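Long-range contact in polymeric immunoglobulin receptor (Mus musculus, PDB 4NOF), which probably binds polymeric immunoglobulins and carries them across mucosal epithelia, its shed ectodomain being the secretory component: residues I23-K28 with Y91-G96. Sequence-based numbering, arbitrary orientation.
Sequences IECPFK and YICQAG
Cys-25 and Cys-93 lie at the crossing of two strands that run in roughly the same direction, 23-26 over 91-95, with axes 6.9 Å apart at closest and turned by 41°. They belong to different sheets: Ile-23 and Cys-25 pair by backbone hydrogen bonds with strand 75-80, whereas Tyr-91 and Ile-92 pair in the same way with 102-111 and 36-41. Across the gap there are no hydrogen bonds; a disulfide and apolar contacts join the two layers.

In both cysteines SG stands anti to the carbonyl carbon (chi1 -65° in Cys-25, and much the same in Cys-93), bringing Cys-25 SG to Cys-93 SG at 2.1 Å, the length of a covalent S-S bond. The bridge is twisted to a chi3 of -61°, well short of a right angle, and Cys-25 CB and Cys-93 CB come within a tight 3.4 Å. On one side of it, Ile-23 turns its CG2 branch to Cys-93 SG at 4.1 Å. Further along, Phe-27 CB rests on Ala-95 CB at 3.5 Å. The Phe-27 ring meets that methyl obliquely through CG, then leads away toward Phe-76 and Met-68.

Where the strand ends, Gln-94 NE2 reaches forward to Gly-96 O (2.7 Å), just past the last strand residue, the acceptor lying close to its amide plane. This is the canonical disulfide of the immunoglobulin V-set domain, pinning strand B to strand F through the core of the beta sandwich.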
loop_
_atom_site.group_PDB
_atom_site.type_symbol
_atom_site.label_atom_id
_atom_site.label_comp_id
_atom_site.label_asym_id
_atom_site.label_seq_id
_atom_site.Cartn_x
_atom_site.Cartn_y
_atom_site.Cartn_z
ATOM N N ILE A 23 -3.042 -5.561 1.452
ATOM C CA ILE A 23 -2.644 -4.480 2.367
ATOM C C ILE A 23 -3.891 -3.691 2.781
ATOM O O ILE A 23 -4.660 -3.282 1.933
ATOM C CB ILE A 23 -1.640 -3.525 1.671
ATOM C CG1 ILE A 23 -0.361 -4.270 1.291
ATOM C CG2 ILE A 23 -1.330 -2.308 2.551
ATOM C CD1 ILE A 23 0.564 -3.488 0.385
ATOM N N GLU A 24 -4.069 -3.499 4.079
ATOM C CA GLU A 24 -5.162 -2.743 4.655
ATOM C C GLU A 24 -4.748 -1.299 4.918
ATOM O O GLU A 24 -3.749 -1.031 5.631
ATOM C CB GLU A 24 -5.597 -3.382 5.971
ATOM C CG GLU A 24 -6.850 -2.741 6.547
ATOM C CD GLU A 24 -7.438 -3.544 7.704
ATOM O OE1 GLU A 24 -7.740 -4.742 7.498
ATOM O OE2 GLU A 24 -7.606 -2.968 8.799
ATOM N N CYS A 25 -5.523 -0.361 4.391
ATOM C CA CYS A 25 -5.237 1.069 4.502
ATOM C C CYS A 25 -6.409 1.773 5.195
ATOM O O CYS A 25 -7.380 2.167 4.533
ATOM C CB CYS A 25 -5.049 1.668 3.109
ATOM S SG CYS A 25 -3.598 0.999 2.240
ATOM N N PRO A 26 -6.326 1.931 6.518
ATOM C CA PRO A 26 -7.369 2.653 7.254
ATOM C C PRO A 26 -7.336 4.152 7.055
ATOM O O PRO A 26 -6.287 4.728 6.820
ATOM C CB PRO A 26 -7.081 2.332 8.741
ATOM C CG PRO A 26 -5.809 1.566 8.783
ATOM C CD PRO A 26 -5.242 1.445 7.392
ATOM N N PHE A 27 -8.502 4.789 7.144
ATOM C CA PHE A 27 -8.583 6.231 7.105
ATOM C C PHE A 27 -9.819 6.708 7.874
ATOM O O PHE A 27 -10.655 5.894 8.277
ATOM C CB PHE A 27 -8.594 6.753 5.665
ATOM C CG PHE A 27 -9.742 6.262 4.837
ATOM C CD1 PHE A 27 -9.667 5.048 4.142
ATOM C CD2 PHE A 27 -10.919 6.972 4.777
ATOM C CE1 PHE A 27 -10.753 4.577 3.394
ATOM C CE2 PHE A 27 -11.996 6.527 4.012
ATOM C CZ PHE A 27 -11.925 5.331 3.325
ATOM N N LYS A 28 -9.938 8.029 7.987
ATOM C CA LYS A 28 -11.018 8.678 8.718
ATOM C C LYS A 28 -12.039 9.308 7.797
ATOM O O LYS A 28 -11.789 9.588 6.632
ATOM C CB LYS A 28 -10.462 9.769 9.641
ATOM C CG LYS A 28 -9.358 9.309 10.569
ATOM C CD LYS A 28 -9.852 8.332 11.606
ATOM C CE LYS A 28 -8.874 8.266 12.771
ATOM N NZ LYS A 28 -9.192 7.087 13.613
ATOM N N TYR A 91 6.032 0.832 2.472
ATOM C CA TYR A 91 4.987 1.479 1.698
ATOM C C TYR A 91 4.199 2.405 2.622
ATOM O O TYR A 91 4.226 2.297 3.848
ATOM C CB TYR A 91 4.020 0.456 1.119
ATOM C CG TYR A 91 4.573 -0.507 0.087
ATOM C CD1 TYR A 91 5.404 -1.577 0.441
ATOM C CD2 TYR A 91 4.181 -0.406 -1.252
ATOM C CE1 TYR A 91 5.851 -2.450 -0.509
ATOM C CE2 TYR A 91 4.612 -1.309 -2.199
ATOM C CZ TYR A 91 5.464 -2.321 -1.834
ATOM O OH TYR A 91 5.895 -3.231 -2.817
ATOM N N ILE A 92 3.490 3.335 2.012
ATOM C CA ILE A 92 2.593 4.242 2.719
ATOM C C ILE A 92 1.235 4.223 2.032
ATOM O O ILE A 92 1.146 4.454 0.804
ATOM C CB ILE A 92 3.127 5.704 2.793
ATOM C CG1 ILE A 92 4.466 5.776 3.520
ATOM C CG2 ILE A 92 2.134 6.557 3.538
ATOM C CD1 ILE A 92 5.106 7.167 3.464
ATOM N N CYS A 93 0.209 3.918 2.817
ATOM C CA CYS A 93 -1.210 4.115 2.425
ATOM C C CYS A 93 -1.540 5.550 2.652
ATOM O O CYS A 93 -1.174 6.098 3.712
ATOM C CB CYS A 93 -2.145 3.390 3.360
ATOM S SG CYS A 93 -2.015 1.619 3.420
ATOM N N GLN A 94 -2.268 6.158 1.725
ATOM C CA GLN A 94 -2.740 7.529 1.965
ATOM C C GLN A 94 -4.166 7.697 1.509
ATOM O O GLN A 94 -4.554 7.238 0.420
ATOM C CB GLN A 94 -1.853 8.532 1.253
ATOM C CG GLN A 94 -2.119 9.986 1.640
ATOM C CD GLN A 94 -1.055 10.950 1.126
ATOM O OE1 GLN A 94 0.114 10.824 1.456
ATOM N NE2 GLN A 94 -1.465 11.935 0.339
ATOM N N ALA A 95 -4.959 8.355 2.340
ATOM C CA ALA A 95 -6.255 8.824 1.910
ATOM C C ALA A 95 -6.230 10.322 2.085
ATOM O O ALA A 95 -6.015 10.801 3.186
ATOM C CB ALA A 95 -7.361 8.220 2.742
ATOM N N GLY A 96 -6.419 11.039 0.991
ATOM C CA GLY A 96 -6.347 12.505 1.011
ATOM C C GLY A 96 -5.006 12.994 0.598
ATOM O O GLY A 96 -4.147 12.226 0.268
#